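Local coordinates for Fe-regulated protein B (Neisseria meningitidis, PDB 4AIP) that transports iron across the bacterial outer membrane as a TonB-dependent transporter, probably also with a receptor role in signalling, at residues B[176-181]-B[204-209]; B[252-257]-B[265-270]; B[701-706]-B[737-742]. All blocks are in the same frame, centred on the assembly; numbering follows the deposited sequence.

Contact 1 (B[176-181]-B[204-209]); sequences DLLKGL and SVFGKE. With N8E (3,6,9,12,15-pentaoxatricosan-1-ol), chain F.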
loop_
_atom_site.group_PDB
_atom_site.type_symbol
_atom_site.label_atom_id
_atom_site.label_comp_id
_atom_site.label_asym_id
_atom_site.label_seq_id
_atom_site.Cartn_x
_atom_site.Cartn_y
_atom_site.Cartn_z
ATOM N N ASP B 176 -9.124 20.750 -18.707
ATOM C CA ASP B 176 -9.618 19.566 -19.397
ATOM C C ASP B 176 -10.656 18.788 -18.594
ATOM O O ASP B 176 -11.610 18.298 -19.146
ATOM C CB ASP B 176 -8.466 18.656 -19.807
ATOM C CG ASP B 176 -7.254 19.445 -20.268
ATOM O OD1 ASP B 176 -7.465 20.465 -20.984
ATOM O OD2 ASP B 176 -6.087 19.056 -19.869
ATOM N N LEU B 177 -10.465 18.670 -17.286
ATOM C CA LEU B 177 -11.370 17.832 -16.499
ATOM C C LEU B 177 -12.639 18.573 -16.184
ATOM O O LEU B 177 -13.681 17.975 -16.051
ATOM C CB LEU B 177 -10.738 17.321 -15.230
ATOM C CG LEU B 177 -9.599 16.385 -15.522
ATOM C CD1 LEU B 177 -8.786 16.200 -14.236
ATOM C CD2 LEU B 177 -10.198 15.094 -15.982
ATOM N N LEU B 178 -12.557 19.878 -16.091
ATOM C CA LEU B 178 -13.758 20.681 -15.853
ATOM C C LEU B 178 -14.667 20.796 -17.065
ATOM O O LEU B 178 -15.810 21.291 -16.923
ATOM C CB LEU B 178 -13.376 22.099 -15.392
ATOM C CG LEU B 178 -12.698 22.127 -14.018
ATOM C CD1 LEU B 178 -11.915 23.407 -13.880
ATOM C CD2 LEU B 178 -13.749 21.953 -12.843
ATOM N N LYS B 179 -14.154 20.369 -18.235
ATOM C CA LYS B 179 -14.781 20.576 -19.535
ATOM C C LYS B 179 -16.310 20.393 -19.471
ATOM O O LYS B 179 -17.084 21.359 -19.721
ATOM C CB LYS B 179 -14.147 19.669 -20.596
ATOM C CG LYS B 179 -14.619 19.936 -22.063
ATOM C CD LYS B 179 -13.753 20.939 -22.791
ATOM C CE LYS B 179 -12.463 20.267 -23.289
ATOM N NZ LYS B 179 -11.246 21.165 -23.197
ATOM N N GLY B 180 -16.755 19.191 -19.114
ATOM C CA GLY B 180 -18.195 18.919 -19.135
ATOM C C GLY B 180 -19.094 19.584 -18.075
ATOM O O GLY B 180 -20.314 19.489 -18.157
ATOM N N LEU B 181 -18.503 20.255 -17.085
ATOM C CA LEU B 181 -19.204 20.666 -15.872
ATOM C C LEU B 181 -19.420 22.167 -15.837
ATOM O O LEU B 181 -18.643 22.911 -16.427
ATOM C CB LEU B 181 -18.382 20.250 -14.665
ATOM C CG LEU B 181 -17.791 18.841 -14.623
ATOM C CD1 LEU B 181 -16.694 18.800 -13.603
ATOM C CD2 LEU B 181 -18.852 17.792 -14.304
ATOM N N SER B 204 -10.081 11.190 -9.496
ATOM C CA SER B 204 -9.454 12.425 -9.792
ATOM C C SER B 204 -10.326 13.528 -9.231
ATOM O O SER B 204 -11.534 13.510 -9.352
ATOM C CB SER B 204 -9.286 12.506 -11.304
ATOM O OG SER B 204 -9.204 13.822 -11.685
ATOM N N VAL B 205 -9.688 14.459 -8.549
ATOM C CA VAL B 205 -10.368 15.638 -7.992
ATOM C C VAL B 205 -9.625 16.868 -8.503
ATOM O O VAL B 205 -8.413 16.857 -8.632
ATOM C CB VAL B 205 -10.452 15.550 -6.424
ATOM C CG1 VAL B 205 -9.060 15.490 -5.775
ATOM C CG2 VAL B 205 -11.264 16.697 -5.846
ATOM N N PHE B 206 -10.348 17.906 -8.851
ATOM C CA PHE B 206 -9.753 19.033 -9.547
ATOM C C PHE B 206 -10.552 20.303 -9.328
ATOM O O PHE B 206 -11.747 20.269 -9.060
ATOM C CB PHE B 206 -9.665 18.709 -11.048
ATOM C CG PHE B 206 -10.888 18.045 -11.593
ATOM C CD1 PHE B 206 -11.031 16.659 -11.535
ATOM C CD2 PHE B 206 -11.928 18.803 -12.143
ATOM C CE1 PHE B 206 -12.180 16.047 -12.017
ATOM C CE2 PHE B 206 -13.063 18.187 -12.657
ATOM C CZ PHE B 206 -13.194 16.822 -12.573
ATOM N N GLY B 207 -9.912 21.444 -9.453
ATOM C CA GLY B 207 -10.659 22.677 -9.315
ATOM C C GLY B 207 -9.895 23.948 -9.567
ATOM O O GLY B 207 -8.764 23.925 -10.003
ATOM N N LYS B 208 -10.548 25.053 -9.260
ATOM C CA LYS B 208 -10.101 26.400 -9.587
ATOM C C LYS B 208 -10.667 27.453 -8.536
ATOM O O LYS B 208 -11.858 27.474 -8.197
ATOM C CB LYS B 208 -10.404 26.650 -11.079
ATOM C CG LYS B 208 -11.047 27.918 -11.516
ATOM C CD LYS B 208 -11.269 27.961 -13.090
ATOM C CE LYS B 208 -12.608 27.257 -13.456
ATOM N NZ LYS B 208 -13.142 27.512 -14.894
ATOM N N GLU B 209 -9.792 28.268 -7.964
ATOM C CA GLU B 209 -10.221 29.371 -7.119
ATOM C C GLU B 209 -9.372 30.624 -7.337
ATOM O O GLU B 209 -8.138 30.592 -7.189
ATOM C CB GLU B 209 -10.193 28.994 -5.629
ATOM C CG GLU B 209 -10.904 30.074 -4.735
ATOM C CD GLU B 209 -10.991 29.780 -3.194
ATOM O OE1 GLU B 209 -10.359 28.839 -2.653
ATOM O OE2 GLU B 209 -11.703 30.526 -2.497
HETATM C C01 N8E F . 4.256 9.804 -4.402
HETATM C C02 N8E F . 4.322 10.602 -5.690
HETATM C C03 N8E F . 2.943 10.743 -6.315
HETATM C C04 N8E F . 2.122 11.895 -5.746
HETATM C C05 N8E F . 2.267 13.184 -6.527
HETATM C C06 N8E F . 2.135 14.404 -5.616
HETATM C C07 N8E F . 3.425 14.811 -4.989
HETATM C C08 N8E F . 3.516 16.298 -4.643
HETATM O O09 N8E F . 3.592 17.093 -5.817
HETATM C C10 N8E F . 3.631 18.488 -5.649
HETATM C C11 N8E F . 3.147 19.204 -6.907
HETATM O O12 N8E F . 2.090 20.073 -6.556
HETATM C C13 N8E F . 0.736 19.695 -6.770
HETATM C C14 N8E F . -0.080 20.743 -6.023
HETATM O O15 N8E F . -1.180 20.132 -5.340
HETATM C C16 N8E F . -1.392 20.611 -4.011
HETATM C C17 N8E F . -2.261 21.851 -4.049
HETATM O O18 N8E F . -3.624 21.417 -4.060
HETATM C C19 N8E F . -4.464 22.150 -4.972
HETATM C C20 N8E F . -4.967 23.523 -4.494
HETATM O O21 N8E F . -4.948 24.470 -5.576
HETATM C C22 N8E F . -6.233 24.691 -6.143
HETATM C C23 N8E F . -6.406 26.194 -6.139
HETATM O O24 N8E F . -7.759 26.538 -6.492
#

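Contact 2 (B[252-257]-B[265-270]); sequences LAKIGT and RIVLSH. With N8E (3,6,9,12,15-pentaoxatricosan-1-ol), chain F.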
loop_
_atom_site.group_PDB
_atom_site.type_symbol
_atom_site.label_atom_id
_atom_site.label_comp_id
_atom_site.label_asym_id
_atom_site.label_seq_id
_atom_site.Cartn_x
_atom_site.Cartn_y
_atom_site.Cartn_z
ATOM N N LEU B 252 -0.955 11.832 -10.625
ATOM C CA LEU B 252 -0.586 13.120 -11.084
ATOM C C LEU B 252 -1.024 14.131 -10.045
ATOM O O LEU B 252 -2.186 14.088 -9.533
ATOM C CB LEU B 252 -1.271 13.371 -12.418
ATOM C CG LEU B 252 -0.896 14.667 -13.133
ATOM C CD1 LEU B 252 0.588 14.694 -13.512
ATOM C CD2 LEU B 252 -1.803 14.836 -14.313
ATOM N N ALA B 253 -0.103 15.067 -9.755
ATOM C CA ALA B 253 -0.430 16.205 -8.862
ATOM C C ALA B 253 -0.075 17.467 -9.552
ATOM O O ALA B 253 1.104 17.738 -9.836
ATOM C CB ALA B 253 0.312 16.101 -7.538
ATOM N N LYS B 254 -1.060 18.301 -9.806
ATOM C CA LYS B 254 -0.737 19.563 -10.422
ATOM C C LYS B 254 -1.287 20.770 -9.743
ATOM O O LYS B 254 -2.437 20.808 -9.388
ATOM C CB LYS B 254 -1.336 19.634 -11.769
ATOM C CG LYS B 254 -0.633 18.878 -12.772
ATOM C CD LYS B 254 -0.874 19.614 -14.117
ATOM C CE LYS B 254 -0.395 18.614 -15.050
ATOM N NZ LYS B 254 -0.320 18.647 -16.407
ATOM N N ILE B 255 -0.505 21.839 -9.699
ATOM C CA ILE B 255 -1.079 23.103 -9.282
ATOM C C ILE B 255 -0.621 24.125 -10.283
ATOM O O ILE B 255 0.494 24.023 -10.841
ATOM C CB ILE B 255 -0.678 23.471 -7.791
ATOM C CG1 ILE B 255 -1.452 24.687 -7.333
ATOM C CG2 ILE B 255 0.855 23.615 -7.624
ATOM C CD1 ILE B 255 -0.871 25.399 -6.142
ATOM N N GLY B 256 -1.472 25.094 -10.558
ATOM C CA GLY B 256 -1.175 26.071 -11.562
ATOM C C GLY B 256 -1.791 27.398 -11.230
ATOM O O GLY B 256 -2.800 27.474 -10.512
ATOM N N THR B 257 -1.181 28.452 -11.744
ATOM C CA THR B 257 -1.768 29.770 -11.689
ATOM C C THR B 257 -1.729 30.454 -13.058
ATOM O O THR B 257 -0.739 30.403 -13.776
ATOM C CB THR B 257 -1.180 30.701 -10.558
ATOM O OG1 THR B 257 -1.765 31.986 -10.689
ATOM C CG2 THR B 257 0.349 30.848 -10.605
ATOM N N ARG B 265 1.094 31.923 -17.370
ATOM C CA ARG B 265 0.764 30.730 -16.613
ATOM C C ARG B 265 1.977 29.972 -16.044
ATOM O O ARG B 265 2.918 29.677 -16.798
ATOM C CB ARG B 265 -0.068 29.796 -17.464
ATOM C CG ARG B 265 -0.542 28.517 -16.670
ATOM C CD ARG B 265 -1.473 27.639 -17.492
ATOM N NE ARG B 265 -1.927 26.442 -16.771
ATOM C CZ ARG B 265 -2.837 26.411 -15.783
ATOM N NH1 ARG B 265 -3.382 27.522 -15.272
ATOM N NH2 ARG B 265 -3.153 25.246 -15.246
ATOM N N ILE B 266 1.935 29.628 -14.740
ATOM C CA ILE B 266 2.959 28.764 -14.138
ATOM C C ILE B 266 2.239 27.525 -13.669
ATOM O O ILE B 266 1.212 27.633 -13.046
ATOM C CB ILE B 266 3.707 29.416 -12.970
ATOM C CG1 ILE B 266 4.592 30.525 -13.482
ATOM C CG2 ILE B 266 4.643 28.451 -12.296
ATOM C CD1 ILE B 266 4.411 31.862 -12.757
ATOM N N VAL B 267 2.802 26.353 -13.944
ATOM C CA VAL B 267 2.232 25.105 -13.532
ATOM C C VAL B 267 3.276 24.252 -12.837
ATOM O O VAL B 267 4.402 24.094 -13.321
ATOM C CB VAL B 267 1.667 24.344 -14.757
ATOM C CG1 VAL B 267 1.080 23.026 -14.317
ATOM C CG2 VAL B 267 0.578 25.157 -15.383
ATOM N N LEU B 268 2.930 23.702 -11.695
ATOM C CA LEU B 268 3.859 22.787 -11.052
ATOM C C LEU B 268 3.195 21.424 -10.945
ATOM O O LEU B 268 2.015 21.327 -10.468
ATOM C CB LEU B 268 4.180 23.290 -9.661
ATOM C CG LEU B 268 5.619 23.413 -9.233
ATOM C CD1 LEU B 268 5.564 23.549 -7.710
ATOM C CD2 LEU B 268 6.517 22.264 -9.583
ATOM N N SER B 269 3.984 20.399 -11.265
ATOM C CA SER B 269 3.449 19.125 -11.634
ATOM C C SER B 269 4.309 18.011 -11.027
ATOM O O SER B 269 5.544 18.127 -11.088
ATOM C CB SER B 269 3.516 19.116 -13.147
ATOM O OG SER B 269 3.331 17.842 -13.694
ATOM N N HIS B 270 3.720 16.971 -10.419
ATOM C CA HIS B 270 4.518 15.784 -10.130
ATOM C C HIS B 270 3.789 14.579 -10.657
ATOM O O HIS B 270 2.590 14.437 -10.368
ATOM C CB HIS B 270 4.856 15.589 -8.646
ATOM C CG HIS B 270 5.627 14.331 -8.383
ATOM N ND1 HIS B 270 6.994 14.276 -8.478
ATOM C CD2 HIS B 270 5.227 13.077 -8.068
ATOM C CE1 HIS B 270 7.413 13.055 -8.213
ATOM N NE2 HIS B 270 6.357 12.298 -7.990
HETATM C C01 N8E F . 4.256 9.804 -4.402
HETATM C C02 N8E F . 4.322 10.602 -5.690
HETATM C C03 N8E F . 2.943 10.743 -6.315
HETATM C C04 N8E F . 2.122 11.895 -5.746
HETATM C C05 N8E F . 2.267 13.184 -6.527
HETATM C C06 N8E F . 2.135 14.404 -5.616
HETATM C C07 N8E F . 3.425 14.811 -4.989
HETATM C C08 N8E F . 3.516 16.298 -4.643
HETATM O O09 N8E F . 3.592 17.093 -5.817
HETATM C C10 N8E F . 3.631 18.488 -5.649
HETATM C C11 N8E F . 3.147 19.204 -6.907
HETATM O O12 N8E F . 2.090 20.073 -6.556
HETATM C C13 N8E F . 0.736 19.695 -6.770
HETATM C C14 N8E F . -0.080 20.743 -6.023
HETATM O O15 N8E F . -1.180 20.132 -5.340
HETATM C C16 N8E F . -1.392 20.611 -4.011
HETATM C C17 N8E F . -2.261 21.851 -4.049
HETATM O O18 N8E F . -3.624 21.417 -4.060
HETATM C C19 N8E F . -4.464 22.150 -4.972
HETATM C C20 N8E F . -4.967 23.523 -4.494
HETATM O O21 N8E F . -4.948 24.470 -5.576
HETATM C C22 N8E F . -6.233 24.691 -6.143
HETATM C C23 N8E F . -6.406 26.194 -6.139
HETATM O O24 N8E F . -7.759 26.538 -6.492
#

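Contact 3 (B[701-706]-B[737-742]); sequences TLNVNL and GVNYKF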
loop_
_atom_site.group_PDB
_atom_site.type_symbol
_atom_site.label_atom_id
_atom_site.label_comp_id
_atom_site.label_asym_id
_atom_site.label_seq_id
_atom_site.Cartn_x
_atom_site.Cartn_y
_atom_site.Cartn_z
ATOM N N THR B 701 -20.111 13.445 -19.645
ATOM C CA THR B 701 -19.908 13.220 -18.198
ATOM C C THR B 701 -20.044 11.750 -17.822
ATOM O O THR B 701 -19.561 11.323 -16.782
ATOM C CB THR B 701 -20.822 14.125 -17.261
ATOM O OG1 THR B 701 -22.216 13.848 -17.500
ATOM C CG2 THR B 701 -20.535 15.662 -17.426
ATOM N N LEU B 702 -20.679 10.965 -18.673
ATOM C CA LEU B 702 -20.783 9.553 -18.390
ATOM C C LEU B 702 -20.589 8.742 -19.643
ATOM O O LEU B 702 -21.316 8.901 -20.592
ATOM C CB LEU B 702 -22.125 9.253 -17.738
ATOM C CG LEU B 702 -22.471 7.792 -17.450
ATOM C CD1 LEU B 702 -21.366 7.050 -16.633
ATOM C CD2 LEU B 702 -23.888 7.642 -16.829
ATOM N N ASN B 703 -19.601 7.875 -19.619
ATOM C CA ASN B 703 -19.211 7.062 -20.760
ATOM C C ASN B 703 -19.224 5.640 -20.260
ATOM O O ASN B 703 -18.628 5.323 -19.226
ATOM C CB ASN B 703 -17.789 7.366 -21.258
ATOM C CG ASN B 703 -17.684 8.652 -22.132
ATOM O OD1 ASN B 703 -18.345 8.783 -23.182
ATOM N ND2 ASN B 703 -16.787 9.573 -21.727
ATOM N N VAL B 704 -19.926 4.791 -20.981
ATOM C CA VAL B 704 -19.939 3.384 -20.688
ATOM C C VAL B 704 -19.365 2.798 -21.948
ATOM O O VAL B 704 -19.870 3.053 -23.021
ATOM C CB VAL B 704 -21.413 2.889 -20.480
ATOM C CG1 VAL B 704 -21.458 1.395 -20.240
ATOM C CG2 VAL B 704 -22.008 3.619 -19.323
ATOM N N ASN B 705 -18.287 2.050 -21.835
ATOM C CA ASN B 705 -17.610 1.567 -23.017
ATOM C C ASN B 705 -17.471 0.092 -22.970
ATOM O O ASN B 705 -17.056 -0.475 -21.929
ATOM C CB ASN B 705 -16.188 2.146 -23.106
ATOM C CG ASN B 705 -16.162 3.664 -23.033
ATOM O OD1 ASN B 705 -16.971 4.361 -23.654
ATOM N ND2 ASN B 705 -15.195 4.176 -22.320
ATOM N N LEU B 706 -17.734 -0.538 -24.136
ATOM C CA LEU B 706 -17.620 -1.961 -24.236
ATOM C C LEU B 706 -16.846 -2.298 -25.455
ATOM O O LEU B 706 -17.098 -1.771 -26.494
ATOM C CB LEU B 706 -19.015 -2.612 -24.316
ATOM C CG LEU B 706 -19.001 -4.114 -24.626
ATOM C CD1 LEU B 706 -18.499 -4.934 -23.404
ATOM C CD2 LEU B 706 -20.384 -4.600 -25.133
ATOM N N GLY B 737 -15.464 -0.523 -19.579
ATOM C CA GLY B 737 -14.911 0.622 -18.857
ATOM C C GLY B 737 -16.031 1.619 -18.579
ATOM O O GLY B 737 -16.991 1.700 -19.360
ATOM N N VAL B 738 -15.936 2.352 -17.459
ATOM C CA VAL B 738 -16.919 3.421 -17.172
ATOM C C VAL B 738 -16.142 4.611 -16.642
ATOM O O VAL B 738 -15.317 4.403 -15.756
ATOM C CB VAL B 738 -18.036 2.973 -16.098
ATOM C CG1 VAL B 738 -19.079 4.051 -15.901
ATOM C CG2 VAL B 738 -18.761 1.664 -16.500
ATOM N N ASN B 739 -16.373 5.826 -17.148
ATOM C CA ASN B 739 -15.837 7.019 -16.450
ATOM C C ASN B 739 -17.019 7.931 -16.132
ATOM O O ASN B 739 -17.956 8.021 -16.937
ATOM C CB ASN B 739 -14.753 7.841 -17.203
ATOM C CG ASN B 739 -14.916 7.821 -18.684
ATOM O OD1 ASN B 739 -14.314 6.973 -19.383
ATOM N ND2 ASN B 739 -15.703 8.727 -19.190
ATOM N N TYR B 740 -16.961 8.633 -14.991
ATOM C CA TYR B 740 -18.084 9.464 -14.596
ATOM C C TYR B 740 -17.612 10.681 -13.861
ATOM O O TYR B 740 -16.776 10.570 -12.969
ATOM C CB TYR B 740 -19.067 8.673 -13.745
ATOM C CG TYR B 740 -20.201 9.529 -13.152
ATOM C CD1 TYR B 740 -21.092 10.196 -13.974
ATOM C CD2 TYR B 740 -20.348 9.671 -11.778
ATOM C CE1 TYR B 740 -22.077 10.976 -13.472
ATOM C CE2 TYR B 740 -21.369 10.439 -11.253
ATOM C CZ TYR B 740 -22.232 11.105 -12.114
ATOM O OH TYR B 740 -23.286 11.861 -11.638
ATOM N N LYS B 741 -18.177 11.832 -14.239
ATOM C CA LYS B 741 -17.714 13.153 -13.861
ATOM C C LYS B 741 -18.866 13.902 -13.240
ATOM O O LYS B 741 -19.909 14.069 -13.861
ATOM C CB LYS B 741 -17.377 13.948 -15.105
ATOM C CG LYS B 741 -15.970 14.415 -15.396
ATOM C CD LYS B 741 -16.203 15.384 -16.610
ATOM C CE LYS B 741 -15.012 16.003 -17.227
ATOM N NZ LYS B 741 -14.419 15.021 -18.100
ATOM N N PHE B 742 -18.651 14.400 -12.025
ATOM C CA PHE B 742 -19.629 15.206 -11.328
ATOM C C PHE B 742 -18.985 16.357 -10.534
ATOM O O PHE B 742 -19.344 17.505 -10.737
ATOM C CB PHE B 742 -20.488 14.329 -10.418
ATOM C CG PHE B 742 -19.719 13.627 -9.320
ATOM C CD1 PHE B 742 -19.539 14.238 -8.070
ATOM C CD2 PHE B 742 -19.207 12.348 -9.521
ATOM C CE1 PHE B 742 -18.840 13.583 -7.036
ATOM C CE2 PHE B 742 -18.548 11.654 -8.483
ATOM C CZ PHE B 742 -18.345 12.284 -7.238
ATOM O OXT PHE B 742 -18.139 16.209 -9.635
#

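Contact 1 (B[176-181]-B[204-209])
L177 sets its CB squarely on the ring of F206: the carbon stands 3.4 Å from the ring centroid and only 4° off the normal, a CH-pi contact over the middle of one face. From there the L177 side chain runs on across the same face, CD1 reaching F206 CD1 at 3.5 Å. The neighbouring leucines use the rim of the ring instead. L178 CD2 lies in the ring plane, 3.7 Å from F206 CD2, while L181 CD1, coming head-on to the phenylalanine side chain, reaches the next stretch of the same border, 3.8 Å from F206 CE2. Leucine branches thus cover one face and part of the border of a flat aromatic ring, shapes that fill a buried place well. F206 gets there because chi1 is 43°, which tucks CG between the backbone N and the carbonyl carbon. Beside the ring, the small S204 leaves room for L177 CD1, 3.5 Å from S204 OG, and its hydroxyl makes a weak hydrogen bond to S217. Farther along the strand, K208 CE passes 3.9 Å from L178 CD1, and NZ goes on to a weak hydrogen bond with Q175 on the helix itself.

In the fold, a short helix following the plug strand 165-171 is laid against the inner wall of a TonB-dependent transporter barrel. S204, F206 and K208, every second residue of strand 198-209, point inward. Further out, L178 to L181 form a type I beta turn, closed by L181 N to L178 O at 2.9 Å, which brings L181 back to the ring. On the outward side, E209 N lies 3.0 Å from O24 of the detergent N8E, and the carboxylate of E209 forms a salt bridge to K699 and a hydrogen bond to Y740, both of a neighbouring subunit.

Contact 2 (B[252-257]-B[265-270])
I255 and L268 face each other across a beta hairpin of the barrel wall, strands 246-259 and 264-276, running antiparallel at 168°. Six backbone hydrogen bonds join the pairs A253-H270, I255-L268 and T257-I266, their side chains all on the outward face, where A253, I255 and H270 meet detergent and I255, L268 and H270 a neighbouring subunit. Apolar residues suit that face: I255 CG2 sits 3.9 Å from L268 CB, while CG1, anti to the backbone N (chi1 -172°), leads away from L268, 3.9 Å from N8E O21, and CB touches N8E C14 at 3.3 Å. T257 returns its hydroxyl to N211 O.

K254, V267 and S269 turn to the interior. The stretched K254 chain lies across V267, CD to CG1 3.9 Å, and passes S269 OG with CE at 4.0 Å; its ammonium then hydrogen-bonds T171 OG1 and V172 O at the end of the plug. R265 is likewise extended from CG to NE and runs along the partner strand, CG 3.5 Å from T257 O, to lay one guanidinium face over G256 CA. Glycine, with no side chain, makes room for that flat group, which is fixed by a salt bridge to D213 and a hydrogen bond to T258 OG1.

On the outward face H270 ND1 hydrogen-bonds T311 OG1, and the ring presents an edge to the octyl tail, CD2 lying 3.3 Å from N8E C05.

Contact 3 (B[701-706]-B[737-742])
Y740 and L702 form a non-hydrogen-bonded pair where the last strand of the beta-barrel, 733-741, runs antiparallel to strand 702-709. The last strand also pairs with the first barrel strand, 185-194, on its other side, so this pairing lies next to the seam where the barrel closes. Residues 737-742 fall in the predicted TonB C-terminal box, and the chain ends on F742, in keeping with the terminal aromatic residue common in outer-membrane barrel proteins.

The Y740 side chain can be followed outward. CB touches L702 CD1 at 4.0 Å. CG is anti to the backbone N (chi1 173°), which carries the ring toward the T701 end of the partner strand. There CD1 comes to 3.4 Å from T701 O and meets L702 CB at 4.0 Å, the methylene lying at the ring edge, near its plane. CE1 is still 4.2 Å from T701 O. The side chain packs against E209 of a neighbouring subunit, and OH forms the tip; at the matching boundary between copies a Y740 OH is hydrogen-bonded to E209. A tyrosine suits this place, offering a hydrocarbon edge to leucine and a hydroxyl at the polar subunit boundary. L702 for its part lies side by side with V738, CD1 to CG1 3.8 Å, adding to the apolar outward face.

The asparagines N703, N705 and N739 take the other, buried face, where amides can pair with polar groups of the barrel interior. N703 OD1 accepts from both K695 NZ and N693 ND2, while N705 holds N693 ND2 through OD1 and the plug residue D78, at its backbone O, through ND2. Behind them N703 and N739 exchange two backbone hydrogen bonds, and N705 and G737 two more. Nearest the C-terminus, the bond between these two strands is K741 N to T701 O, 2.9 Å long and bent to 142° at the hydrogen.

Overall arrangement
The three contacts follow one another along the chain without interleaving, and all involve strands of the barrel wall. Contact 1 sits between the others: its centre is about 14 Å from that of contact 2 and about 16 Å from that of contact 3, while contacts 2 and 3 are about 26 Å apart between centres. Contacts 1 and 3 touch, L181 CD2 lying 3.6 Å from F742 O, so the segment that leads out of the plug meets the end of the chain beside the barrel closure. Contacts 1 and 2 share the detergent N8E. Residues of all three contacts also reach other copies in the three-chain assembly, so this part of the barrel wall lies at the subunit boundary in the crystal.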